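Local coordinates for protein D-threo-3-hydroxyaspartate dehydratase (Delftia, PDB 3WQC) that catalyses the pyridoxal-phosphate-dependent deamination of D-threo-3-hydroxyaspartate to oxaloacetate and ammonium, and also dehydrates two other 3-hydroxyaspartate stereoisomers and D-serine, at residues A94-P99 against I118-A123; A124-A129 against G166-D171; E137-W142 against G172-G177; G149-V154 against L180-S185. All coordinates share one frame; numbering follows the deposited sequence.

Overall arrangement
All four contacts lie in the alanine racemase-like TIM-barrel domain. Contact 1 comes first along the sequence, where strand 114-119 meets the loop that follows strand 90-93. Contacts 2, 3 and 4 interleave: each joins the region around helix 122-135 and strand 140-146 to that around helix 159-171 and strand 175-180. Contact 2 pairs the outer helices, and contact 3, with its centre about 8 Å away, pairs the strands at their N-terminal ends. Contact 4 joins the loops beyond their C-terminal ends, about 22 Å from contact 3 between centres, where the cofactor binds. Contacts 1 and 4, the two that include pocket residues, also touch the second subunit of the crystal assembly.

Contact 1 of 4, residues A94-P99 against I118-A123; sequences AVSMAP and IVDSVA
Ile118 lays its CG1-CD1 arm across the backbone of Ala94 and Val95. Its CG1 takes the crowded position between backbone N and carbonyl carbon (chi1 75°), and the chain then runs straight on, so that CD1 comes to 3.5 Å from Ala94 C and 3.6 Å from Val95 N. The main chains meet beside this arm: Met97 N donates to Ile118 O at 2.9 Å, nearly along the C=O axis. Met97 CB lies 3.5 Å from Ile118 O, while its bent chain carries the sulfur away from residues 118-123. A water widens the backbone link, accepting from Ile118 N and donating to Val95 O, 2.8 Å from each. A second water joins Ser96 OG, at 2.6 Å, to Asp120 OD2, an oxygen that also receives the backbone N-H of Gly153. The contact thus ties the loop after strand 90-93 to the C-terminal end of strand 114-119 in the barrel. Ala94 also touches the pyridoxal phosphate, and Val95 packs on Ile275 of the second subunit. The chemistry is mostly main-chain: a direct hydrogen bond and a water bridge hold loop to strand beside the Ile118 arm, with the Ser96-water-Asp120 link as the polar side-chain part.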
loop_
_atom_site.group_PDB
_atom_site.type_symbol
_atom_site.label_atom_id
_atom_site.label_comp_id
_atom_site.label_asym_id
_atom_site.label_seq_id
_atom_site.Cartn_x
_atom_site.Cartn_y
_atom_site.Cartn_z
ATOM N N ALA B 94 -13.008 13.821 -8.917
ATOM C CA ALA B 94 -12.625 13.513 -10.322
ATOM C C ALA B 94 -12.520 11.996 -10.531
ATOM O O ALA B 94 -11.499 11.496 -11.063
ATOM C CB ALA B 94 -11.327 14.253 -10.716
ATOM N N VAL B 95 -13.585 11.281 -10.177
ATOM C CA VAL B 95 -13.689 9.842 -10.518
ATOM C C VAL B 95 -15.152 9.686 -11.005
ATOM O O VAL B 95 -16.049 10.169 -10.335
ATOM C CB VAL B 95 -13.462 8.909 -9.280
ATOM C CG1 VAL B 95 -13.682 7.446 -9.636
ATOM C CG2 VAL B 95 -12.012 9.116 -8.776
ATOM N N SER B 96 -15.345 8.983 -12.134
ATOM C CA SER B 96 -16.688 8.782 -12.731
ATOM C C SER B 96 -17.675 8.449 -11.613
ATOM O O SER B 96 -17.487 7.490 -10.842
ATOM C CB SER B 96 -16.615 7.557 -13.665
ATOM O OG SER B 96 -15.665 7.683 -14.674
ATOM N N MET B 97 -18.785 9.200 -11.521
ATOM C CA MET B 97 -19.678 9.112 -10.362
ATOM C C MET B 97 -20.436 7.785 -10.342
ATOM O O MET B 97 -21.095 7.418 -11.373
ATOM C CB MET B 97 -20.661 10.283 -10.402
ATOM C CG MET B 97 -21.583 10.290 -9.197
ATOM S SD MET B 97 -20.627 10.458 -7.646
ATOM C CE MET B 97 -22.021 10.508 -6.497
ATOM N N ALA B 98 -20.449 7.069 -9.184
ATOM C CA ALA B 98 -21.266 5.904 -9.011
ATOM C C ALA B 98 -22.627 6.350 -8.487
ATOM O O ALA B 98 -22.697 7.105 -7.495
ATOM C CB ALA B 98 -20.630 5.014 -7.961
ATOM N N PRO B 99 -23.730 5.912 -9.124
ATOM C CA PRO B 99 -25.042 6.310 -8.607
ATOM C C PRO B 99 -25.261 6.063 -7.133
ATOM O O PRO B 99 -25.919 6.892 -6.448
ATOM C CB PRO B 99 -25.989 5.457 -9.509
ATOM C CG PRO B 99 -25.229 5.369 -10.834
ATOM C CD PRO B 99 -23.762 5.142 -10.403
ATOM N N ILE B 118 -18.302 14.124 -11.860
ATOM C CA ILE B 118 -17.951 13.944 -13.265
ATOM C C ILE B 118 -18.637 12.695 -13.769
ATOM O O ILE B 118 -18.861 11.713 -13.035
ATOM C CB ILE B 118 -16.410 13.900 -13.494
ATOM C CG1 ILE B 118 -15.780 12.581 -13.050
ATOM C CG2 ILE B 118 -15.741 15.129 -12.829
ATOM C CD1 ILE B 118 -14.294 12.488 -13.468
ATOM N N VAL B 119 -18.952 12.691 -15.073
ATOM C CA VAL B 119 -19.523 11.504 -15.744
ATOM C C VAL B 119 -18.893 11.386 -17.131
ATOM O O VAL B 119 -18.404 12.376 -17.706
ATOM C CB VAL B 119 -21.084 11.521 -15.887
ATOM C CG1 VAL B 119 -21.720 11.601 -14.502
ATOM C CG2 VAL B 119 -21.567 12.647 -16.782
ATOM N N ASP B 120 -19.102 10.220 -17.745
ATOM C CA ASP B 120 -18.701 9.979 -19.151
ATOM C C ASP B 120 -19.689 9.092 -19.897
ATOM O O ASP B 120 -19.321 8.541 -20.963
ATOM C CB ASP B 120 -17.276 9.449 -19.275
ATOM C CG ASP B 120 -17.108 8.067 -18.758
ATOM O OD1 ASP B 120 -18.064 7.437 -18.257
ATOM O OD2 ASP B 120 -15.959 7.522 -18.869
ATOM N N SER B 121 -20.943 9.016 -19.382
ATOM C CA SER B 121 -21.900 8.152 -20.001
ATOM C C SER B 121 -23.305 8.762 -19.864
ATOM O O SER B 121 -23.574 9.499 -18.917
ATOM C CB SER B 121 -21.864 6.727 -19.401
ATOM O OG SER B 121 -22.293 6.755 -18.038
ATOM N N VAL B 122 -24.156 8.393 -20.826
ATOM C CA VAL B 122 -25.569 8.818 -20.729
ATOM C C VAL B 122 -26.198 8.198 -19.467
ATOM O O VAL B 122 -26.944 8.857 -18.758
ATOM C CB VAL B 122 -26.302 8.376 -21.990
ATOM C CG1 VAL B 122 -27.806 8.661 -21.810
ATOM C CG2 VAL B 122 -25.747 9.120 -23.218
ATOM N N ALA B 123 -25.932 6.896 -19.176
ATOM C CA ALA B 123 -26.596 6.266 -17.991
ATOM C C ALA B 123 -26.192 6.991 -16.698
ATOM O O ALA B 123 -27.056 7.206 -15.831
ATOM C CB ALA B 123 -26.209 4.822 -17.868
HETATM O O HOH W 1 -17.656 12.362 -9.721
HETATM O O HOH W 2 -15.652 5.719 -16.301
#

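Contact 2 of 4, residues A124-A129 against G166-D171; sequences AAQAIA and GRTLHD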
loop_
_atom_site.group_PDB
_atom_site.type_symbol
_atom_site.label_atom_id
_atom_site.label_comp_id
_atom_site.label_asym_id
_atom_site.label_seq_id
_atom_site.Cartn_x
_atom_site.Cartn_y
_atom_site.Cartn_z
ATOM N N ALA B 124 -24.883 7.398 -16.561
ATOM C CA ALA B 124 -24.528 8.102 -15.288
ATOM C C ALA B 124 -25.207 9.462 -15.235
ATOM O O ALA B 124 -25.681 9.899 -14.182
ATOM C CB ALA B 124 -23.010 8.215 -15.138
ATOM N N ALA B 125 -25.287 10.147 -16.396
ATOM C CA ALA B 125 -25.951 11.446 -16.433
ATOM C C ALA B 125 -27.423 11.308 -16.062
ATOM O O ALA B 125 -27.975 12.149 -15.378
ATOM C CB ALA B 125 -25.738 12.090 -17.828
ATOM N N GLN B 126 -28.077 10.276 -16.606
ATOM C CA GLN B 126 -29.489 10.073 -16.325
ATOM C C GLN B 126 -29.653 9.786 -14.820
ATOM O O GLN B 126 -30.644 10.285 -14.233
ATOM C CB GLN B 126 -30.033 8.855 -17.077
ATOM C CG GLN B 126 -30.194 9.111 -18.582
ATOM C CD GLN B 126 -30.755 7.929 -19.320
ATOM O OE1 GLN B 126 -30.822 6.802 -18.784
ATOM N NE2 GLN B 126 -31.166 8.125 -20.577
ATOM N N ALA B 127 -28.746 9.016 -14.208
ATOM C CA ALA B 127 -28.918 8.697 -12.768
ATOM C C ALA B 127 -28.819 9.959 -11.926
ATOM O O ALA B 127 -29.581 10.187 -10.962
ATOM C CB ALA B 127 -27.844 7.687 -12.339
ATOM N N ILE B 128 -27.811 10.800 -12.229
ATOM C CA ILE B 128 -27.641 12.061 -11.481
ATOM C C ILE B 128 -28.874 12.959 -11.681
ATOM O O ILE B 128 -29.392 13.501 -10.682
ATOM C CB ILE B 128 -26.371 12.794 -11.869
ATOM C CG1 ILE B 128 -25.107 11.953 -11.536
ATOM C CG2 ILE B 128 -26.294 14.154 -11.121
ATOM C CD1 ILE B 128 -23.769 12.601 -11.906
ATOM N N ALA B 129 -29.315 13.142 -12.933
ATOM C CA ALA B 129 -30.413 14.096 -13.166
ATOM C C ALA B 129 -31.674 13.545 -12.494
ATOM O O ALA B 129 -32.440 14.349 -11.943
ATOM C CB ALA B 129 -30.582 14.209 -14.682
ATOM N N GLY B 166 -24.350 15.904 -22.497
ATOM C CA GLY B 166 -24.599 17.269 -22.079
ATOM C C GLY B 166 -26.092 17.647 -22.048
ATOM O O GLY B 166 -26.527 18.324 -21.112
ATOM N N ARG B 167 -26.874 17.208 -23.056
ATOM C CA ARG B 167 -28.329 17.456 -23.024
ATOM C C ARG B 167 -29.005 16.757 -21.899
ATOM O O ARG B 167 -29.912 17.279 -21.277
ATOM C CB ARG B 167 -28.911 17.097 -24.395
ATOM C CG ARG B 167 -28.467 18.051 -25.470
ATOM C CD ARG B 167 -28.856 17.542 -26.844
ATOM N NE ARG B 167 -28.501 18.539 -27.868
ATOM C CZ ARG B 167 -28.270 18.194 -29.139
ATOM N NH1 ARG B 167 -28.215 16.884 -29.490
ATOM N NH2 ARG B 167 -27.968 19.128 -30.024
ATOM N N THR B 168 -28.590 15.506 -21.619
ATOM C CA THR B 168 -29.251 14.763 -20.539
ATOM C C THR B 168 -29.102 15.584 -19.233
ATOM O O THR B 168 -30.048 15.743 -18.439
ATOM C CB THR B 168 -28.602 13.387 -20.361
ATOM O OG1 THR B 168 -28.830 12.620 -21.540
ATOM C CG2 THR B 168 -29.165 12.647 -19.131
ATOM N N LEU B 169 -27.858 16.098 -19.008
ATOM C CA LEU B 169 -27.645 16.913 -17.803
ATOM C C LEU B 169 -28.414 18.230 -17.836
ATOM O O LEU B 169 -29.142 18.592 -16.888
ATOM C CB LEU B 169 -26.114 17.199 -17.649
ATOM C CG LEU B 169 -25.299 15.934 -17.325
ATOM C CD1 LEU B 169 -23.783 16.284 -17.514
ATOM C CD2 LEU B 169 -25.584 15.371 -15.925
ATOM N N HIS B 170 -28.272 18.957 -18.966
ATOM C CA HIS B 170 -28.844 20.324 -19.025
ATOM C C HIS B 170 -30.379 20.337 -19.070
ATOM O O HIS B 170 -31.059 21.055 -18.328
ATOM C CB HIS B 170 -28.257 21.009 -20.239
ATOM C CG HIS B 170 -28.682 22.427 -20.377
ATOM N ND1 HIS B 170 -28.223 23.403 -19.549
ATOM C CD2 HIS B 170 -29.495 23.046 -21.276
ATOM C CE1 HIS B 170 -28.779 24.598 -19.888
ATOM N NE2 HIS B 170 -29.514 24.390 -20.953
ATOM N N ASP B 171 -30.955 19.413 -19.904
ATOM C CA ASP B 171 -32.406 19.323 -20.045
ATOM C C ASP B 171 -32.964 18.769 -18.731
ATOM O O ASP B 171 -34.132 19.042 -18.384
ATOM C CB ASP B 171 -32.803 18.335 -21.117
ATOM C CG ASP B 171 -32.422 18.775 -22.493
ATOM O OD1 ASP B 171 -32.161 19.960 -22.759
ATOM O OD2 ASP B 171 -32.400 17.849 -23.404
HETATM O O HOH W 3 -30.928 10.728 -21.939
#
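Helices 122-135 and 159-171 run side by side, their segments 124-129 and 166-171 only 6° from parallel with axes 8.8 Å apart. The tight part centres on Ala125, whose methyl points at the other helix and fits between two side chains there. Its CB lies 3.7 Å from Thr168 CG2 and 3.8 Å from Leu169 CD2. Thr168 holds CG2 anti to its backbone N (chi1 -65°, measured to OG1), which pushes this methyl across to 3.6 Å from Gln126 N. One turn on, Ala129 CB faces Thr168 O at 4.1 Å, a looser approach. Leu169 and Ile128 reach down to Val141 of the strand beneath, which closes the buried side. The outer side is quite different. Gln126 runs out extended across Thr168, touching it through CG, and a water accepts from Gln126 NE2 and donates to Thr168 OG1, 2.9 Å from each. Thr168 OG1 is also hydrogen-bonded to Ala164 O, one turn back in its own helix; the polar link between the segments runs through the water. Near-parallel helices, a small alanine of one packed against threonine and leucine of the other, resting on the strands inside, form the outer layer of a beta/alpha TIM barrel.

Contact 3 of 4, residues E137-W142 against G172-G177; sequences EAFEVW and GGMRLG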
loop_
_atom_site.group_PDB
_atom_site.type_symbol
_atom_site.label_atom_id
_atom_site.label_comp_id
_atom_site.label_asym_id
_atom_site.label_seq_id
_atom_site.Cartn_x
_atom_site.Cartn_y
_atom_site.Cartn_z
ATOM N N GLU B 137 -32.168 19.040 -6.204
ATOM C CA GLU B 137 -30.767 19.451 -6.209
ATOM C C GLU B 137 -30.260 19.557 -7.646
ATOM O O GLU B 137 -30.318 18.569 -8.393
ATOM C CB GLU B 137 -29.831 18.439 -5.457
ATOM C CG GLU B 137 -28.383 18.892 -5.327
ATOM C CD GLU B 137 -28.202 20.103 -4.427
ATOM O OE1 GLU B 137 -27.120 20.739 -4.482
ATOM O OE2 GLU B 137 -29.117 20.396 -3.619
ATOM N N ALA B 138 -29.768 20.747 -8.028
ATOM C CA ALA B 138 -29.161 20.956 -9.336
ATOM C C ALA B 138 -27.665 20.645 -9.144
ATOM O O ALA B 138 -26.824 21.528 -8.928
ATOM C CB ALA B 138 -29.383 22.347 -9.855
ATOM N N PHE B 139 -27.333 19.372 -9.204
ATOM C CA PHE B 139 -25.901 19.004 -9.112
ATOM C C PHE B 139 -25.079 19.666 -10.184
ATOM O O PHE B 139 -25.594 19.784 -11.361
ATOM C CB PHE B 139 -25.724 17.477 -9.327
ATOM C CG PHE B 139 -26.240 16.661 -8.140
ATOM C CD1 PHE B 139 -25.384 16.489 -7.013
ATOM C CD2 PHE B 139 -27.510 16.032 -8.133
ATOM C CE1 PHE B 139 -25.817 15.681 -5.918
ATOM C CE2 PHE B 139 -27.942 15.293 -7.062
ATOM C CZ PHE B 139 -27.105 15.098 -5.949
ATOM N N GLU B 140 -23.802 20.001 -9.884
ATOM C CA GLU B 140 -22.903 20.481 -10.928
ATOM C C GLU B 140 -22.128 19.262 -11.413
ATOM O O GLU B 140 -21.488 18.530 -10.581
ATOM C CB GLU B 140 -21.948 21.533 -10.376
ATOM C CG GLU B 140 -21.034 22.012 -11.513
ATOM C CD GLU B 140 -20.215 23.225 -11.147
ATOM O OE1 GLU B 140 -19.237 23.500 -11.937
ATOM O OE2 GLU B 140 -20.541 23.986 -10.169
ATOM N N VAL B 141 -22.098 19.031 -12.718
ATOM C CA VAL B 141 -21.507 17.845 -13.293
ATOM C C VAL B 141 -20.653 18.297 -14.466
ATOM O O VAL B 141 -21.073 19.136 -15.284
ATOM C CB VAL B 141 -22.570 16.836 -13.777
ATOM C CG1 VAL B 141 -21.922 15.547 -14.291
ATOM C CG2 VAL B 141 -23.578 16.527 -12.665
ATOM N N TRP B 142 -19.417 17.758 -14.512
ATOM C CA TRP B 142 -18.528 17.978 -15.657
ATOM C C TRP B 142 -18.442 16.712 -16.436
ATOM O O TRP B 142 -18.596 15.600 -15.889
ATOM C CB TRP B 142 -17.129 18.383 -15.214
ATOM C CG TRP B 142 -17.101 19.676 -14.426
ATOM C CD1 TRP B 142 -18.134 20.491 -13.941
ATOM C CD2 TRP B 142 -15.864 20.283 -13.943
ATOM N NE1 TRP B 142 -17.619 21.529 -13.195
ATOM C CE2 TRP B 142 -16.236 21.445 -13.161
ATOM C CE3 TRP B 142 -14.503 19.925 -14.046
ATOM C CZ2 TRP B 142 -15.260 22.252 -12.509
ATOM C CZ3 TRP B 142 -13.524 20.715 -13.393
ATOM C CH2 TRP B 142 -13.913 21.865 -12.637
ATOM N N GLY B 172 -32.134 17.975 -18.004
ATOM C CA GLY B 172 -32.534 17.347 -16.768
ATOM C C GLY B 172 -32.495 18.291 -15.593
ATOM O O GLY B 172 -32.818 17.838 -14.473
ATOM N N GLY B 173 -32.065 19.539 -15.774
ATOM C CA GLY B 173 -32.017 20.537 -14.703
ATOM C C GLY B 173 -30.785 20.543 -13.853
ATOM O O GLY B 173 -30.689 21.262 -12.841
ATOM N N MET B 174 -29.780 19.802 -14.319
ATOM C CA MET B 174 -28.485 19.885 -13.628
ATOM C C MET B 174 -27.621 20.981 -14.219
ATOM O O MET B 174 -27.964 21.585 -15.276
ATOM C CB MET B 174 -27.752 18.540 -13.794
ATOM C CG MET B 174 -28.594 17.298 -13.348
ATOM S SD MET B 174 -29.086 17.404 -11.548
ATOM C CE MET B 174 -30.869 17.758 -11.627
ATOM N N ARG B 175 -26.508 21.307 -13.541
ATOM C CA ARG B 175 -25.635 22.376 -14.014
ATOM C C ARG B 175 -24.494 21.698 -14.747
ATOM O O ARG B 175 -23.610 21.072 -14.091
ATOM C CB ARG B 175 -25.078 23.191 -12.816
ATOM C CG ARG B 175 -23.989 24.217 -13.205
ATOM C CD ARG B 175 -23.513 25.083 -11.995
ATOM N NE ARG B 175 -24.593 25.907 -11.520
ATOM C CZ ARG B 175 -24.414 27.022 -10.845
ATOM N NH1 ARG B 175 -25.455 27.744 -10.496
ATOM N NH2 ARG B 175 -23.191 27.387 -10.495
ATOM N N LEU B 176 -24.448 21.775 -16.072
ATOM C CA LEU B 176 -23.339 21.223 -16.846
ATOM C C LEU B 176 -22.214 22.264 -16.723
ATOM O O LEU B 176 -22.255 23.397 -17.270
ATOM C CB LEU B 176 -23.784 21.083 -18.304
ATOM C CG LEU B 176 -22.707 20.638 -19.251
ATOM C CD1 LEU B 176 -21.930 19.464 -18.938
ATOM C CD2 LEU B 176 -23.181 20.512 -20.729
ATOM N N GLY B 177 -21.202 21.959 -15.919
ATOM C CA GLY B 177 -20.283 22.967 -15.455
ATOM C C GLY B 177 -18.987 23.027 -16.229
ATOM O O GLY B 177 -18.184 23.982 -16.061
HETATM O O HOH W 4 -18.805 25.512 -13.830
#
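Strands 140-146 and 175-180 are parallel neighbours in the TIM barrel, joined by a beta-alpha-beta crossover through helix 159-171, and residues 137-142 and 172-177 form the start of their pairing. The main-chain bonds alternate as in a parallel sheet. Arg175 N donates to Phe139 O at 2.8 Å, in the carbonyl plane; Val141 N donates to Arg175 O at 2.9 Å; and Gly177 N reaches Val141 O from above the carbonyl plane. Gly173, with positive phi, ends the preceding helix in a Schellman motif and turns the chain into the strand.

Apolar contacts gather where the chains enter the strands, around Phe139 and Met174. Met174, bent at chi2 and chi3, lies alongside Phe139, and its SD stands at the ring edge 4.0 Å from Phe139 CD2, a Met-aromatic contact; its CE reaches Glu137 O. Ala129 of helix 122-135 backs Met174.

Charged groups occupy the face carrying Glu140 and Arg175. Their chains cross obliquely, Glu140 OE2 lying 3.7 Å from Arg175 CD, but the opposite charges stay beyond salt-bridge range. The carboxylate is held by Trp142 NE1, which donates to Glu140 OE1 at 2.8 Å in an almost straight bond lying in the indole plane. Gly177 packs its CA 3.7 Å from Glu140 OE1, with its O over one face of the indole. One water donates to Glu140 OE1 and to Gly177 O, 2.8 Å from each.

Contact 4 of 4, residues G149-V154 against L180-S185; sequences GHRSGV and LTHAGS. With PLP (pyridoxal-5'-phosphate), chain J.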
loop_
_atom_site.group_PDB
_atom_site.type_symbol
_atom_site.label_atom_id
_atom_site.label_comp_id
_atom_site.label_asym_id
_atom_site.label_seq_id
_atom_site.Cartn_x
_atom_site.Cartn_y
_atom_site.Cartn_z
ATOM N N GLY B 149 -6.336 7.995 -24.556
ATOM C CA GLY B 149 -6.566 6.584 -24.448
ATOM C C GLY B 149 -6.212 5.973 -23.110
ATOM O O GLY B 149 -6.150 4.765 -22.976
ATOM N N HIS B 150 -5.917 6.824 -22.123
ATOM C CA HIS B 150 -5.409 6.354 -20.853
ATOM C C HIS B 150 -6.434 5.565 -20.043
ATOM O O HIS B 150 -6.051 4.474 -19.474
ATOM C CB HIS B 150 -4.914 7.586 -20.010
ATOM C CG HIS B 150 -4.384 7.232 -18.677
ATOM N ND1 HIS B 150 -3.222 6.469 -18.506
ATOM C CD2 HIS B 150 -4.796 7.656 -17.382
ATOM C CE1 HIS B 150 -2.995 6.346 -17.137
ATOM N NE2 HIS B 150 -3.930 7.073 -16.470
ATOM N N ARG B 151 -7.668 6.091 -19.880
ATOM C CA ARG B 151 -8.531 5.554 -18.812
ATOM C C ARG B 151 -10.009 5.987 -19.158
ATOM O O ARG B 151 -10.501 5.514 -20.127
ATOM C CB ARG B 151 -8.119 6.161 -17.427
ATOM C CG ARG B 151 -8.713 5.442 -16.195
ATOM C CD ARG B 151 -7.936 6.012 -15.015
ATOM N NE ARG B 151 -8.204 7.412 -14.728
ATOM C CZ ARG B 151 -7.442 8.189 -13.885
ATOM N NH1 ARG B 151 -6.282 7.702 -13.383
ATOM N NH2 ARG B 151 -7.866 9.411 -13.528
ATOM N N SER B 152 -10.743 6.751 -18.338
ATOM C CA SER B 152 -12.166 7.055 -18.551
ATOM C C SER B 152 -12.332 8.227 -19.510
ATOM O O SER B 152 -11.338 8.879 -20.005
ATOM C CB SER B 152 -12.781 7.499 -17.210
ATOM O OG SER B 152 -12.679 6.440 -16.244
ATOM N N GLY B 153 -13.581 8.461 -19.940
ATOM C CA GLY B 153 -13.814 9.662 -20.723
ATOM C C GLY B 153 -14.449 9.391 -22.088
ATOM O O GLY B 153 -14.248 8.373 -22.765
ATOM N N VAL B 154 -15.244 10.378 -22.492
ATOM C CA VAL B 154 -15.830 10.400 -23.844
ATOM C C VAL B 154 -14.714 10.773 -24.808
ATOM O O VAL B 154 -13.950 11.769 -24.531
ATOM C CB VAL B 154 -16.937 11.513 -23.861
ATOM C CG1 VAL B 154 -17.563 11.587 -25.265
ATOM C CG2 VAL B 154 -17.958 11.245 -22.771
ATOM N N LEU B 180 -13.366 17.958 -18.380
ATOM C CA LEU B 180 -12.041 17.786 -17.833
ATOM C C LEU B 180 -11.380 16.595 -18.533
ATOM O O LEU B 180 -12.095 15.662 -18.995
ATOM C CB LEU B 180 -12.026 17.551 -16.292
ATOM C CG LEU B 180 -12.503 16.173 -15.793
ATOM C CD1 LEU B 180 -12.024 15.966 -14.327
ATOM C CD2 LEU B 180 -14.044 15.984 -15.858
ATOM N N THR B 181 -10.038 16.562 -18.516
ATOM C CA THR B 181 -9.328 15.429 -19.056
ATOM C C THR B 181 -8.071 15.246 -18.202
ATOM O O THR B 181 -7.585 16.258 -17.612
ATOM C CB THR B 181 -8.932 15.612 -20.564
ATOM O OG1 THR B 181 -8.479 14.317 -21.022
ATOM C CG2 THR B 181 -7.868 16.643 -20.745
ATOM N N HIS B 182 -7.555 14.005 -18.147
ATOM C CA HIS B 182 -6.291 13.734 -17.499
ATOM C C HIS B 182 -5.461 12.946 -18.412
ATOM O O HIS B 182 -5.797 11.737 -18.726
ATOM C CB HIS B 182 -6.618 12.903 -16.236
ATOM C CG HIS B 182 -5.428 12.319 -15.523
ATOM N ND1 HIS B 182 -4.372 13.074 -14.960
ATOM C CD2 HIS B 182 -5.117 10.962 -15.267
ATOM C CE1 HIS B 182 -3.505 12.167 -14.333
ATOM N NE2 HIS B 182 -3.921 10.944 -14.553
ATOM N N ALA B 183 -4.327 13.519 -18.896
ATOM C CA ALA B 183 -3.543 12.774 -19.894
ATOM C C ALA B 183 -2.526 11.872 -19.187
ATOM O O ALA B 183 -1.309 12.146 -19.188
ATOM C CB ALA B 183 -2.904 13.705 -20.923
ATOM N N GLY B 184 -2.996 10.831 -18.487
ATOM C CA GLY B 184 -2.143 9.942 -17.649
ATOM C C GLY B 184 -1.134 9.136 -18.439
ATOM O O GLY B 184 -0.203 8.571 -17.843
ATOM N N SER B 185 -1.262 9.099 -19.771
ATOM C CA SER B 185 -0.276 8.410 -20.599
ATOM C C SER B 185 1.013 9.220 -20.575
ATOM O O SER B 185 2.039 8.653 -21.019
ATOM C CB SER B 185 -0.712 8.260 -22.065
ATOM O OG SER B 185 -0.757 9.538 -22.731
HETATM N N1 PLP J . -6.454 14.570 -12.523
HETATM C C2 PLP J . -6.964 13.346 -12.276
HETATM C C2A PLP J . -8.340 12.968 -12.772
HETATM C C3 PLP J . -6.177 12.407 -11.512
HETATM O O3 PLP J . -6.690 11.216 -11.249
HETATM C C4 PLP J . -4.868 12.821 -11.075
HETATM C C4A PLP J . -4.100 11.915 -10.286
HETATM C C5 PLP J . -4.415 14.138 -11.385
HETATM C C6 PLP J . -5.223 14.960 -12.183
HETATM C C5A PLP J . -3.050 14.616 -10.954
HETATM O O4P PLP J . -2.007 13.846 -11.713
HETATM P P PLP J . -0.513 13.896 -11.139
HETATM O O1P PLP J . -0.279 15.341 -10.898
HETATM O O2P PLP J . 0.295 13.363 -12.270
HETATM O O3P PLP J . -0.442 13.140 -9.876
HETATM O O HOH W 5 -2.995 8.412 -13.950
#
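His150, Arg151 and His182 all set CG anti to their backbone N, and Arg151 then bends at chi3 (68°), which turns its guanidinium toward the cofactor. The loops carrying them follow strands 140-146 and 175-180, at the C-terminal end of the alanine racemase-like barrel where pyridoxal phosphate sits. Arg151 NH2 donates to PLP O3 at 3.1 Å (162° at the hydrogen), with O3 at the guanidinium edge. Such a donor would be expected to stabilise a deprotonated O3. His182 presents one imidazole face to the pyridine, whose C3 stands 3.8 Å above the centre of the His182 ring, while Gly184 N lies toward the rim of the other face. The same imidazole brings CD2 under the guanidinium, 3.6 Å from Arg151 NH2, with the two planes 26° apart. Further bonds position these groups: His182 ND1 to Gly226 O, another pocket residue, and Arg151 NH1 to Asn328 OD1 of the second subunit, which thus contributes to positioning Arg151. His150 is farther from the cofactor. Its ring rests on the backbone of the second loop, with the bare CA of Gly184 in CH-pi contact over its centre, 3.5 Å from the ring centroid. The two imidazoles meet obliquely, and one water joins them, 3.0 Å from His150 NE2 and 2.8 Å from His182 NE2.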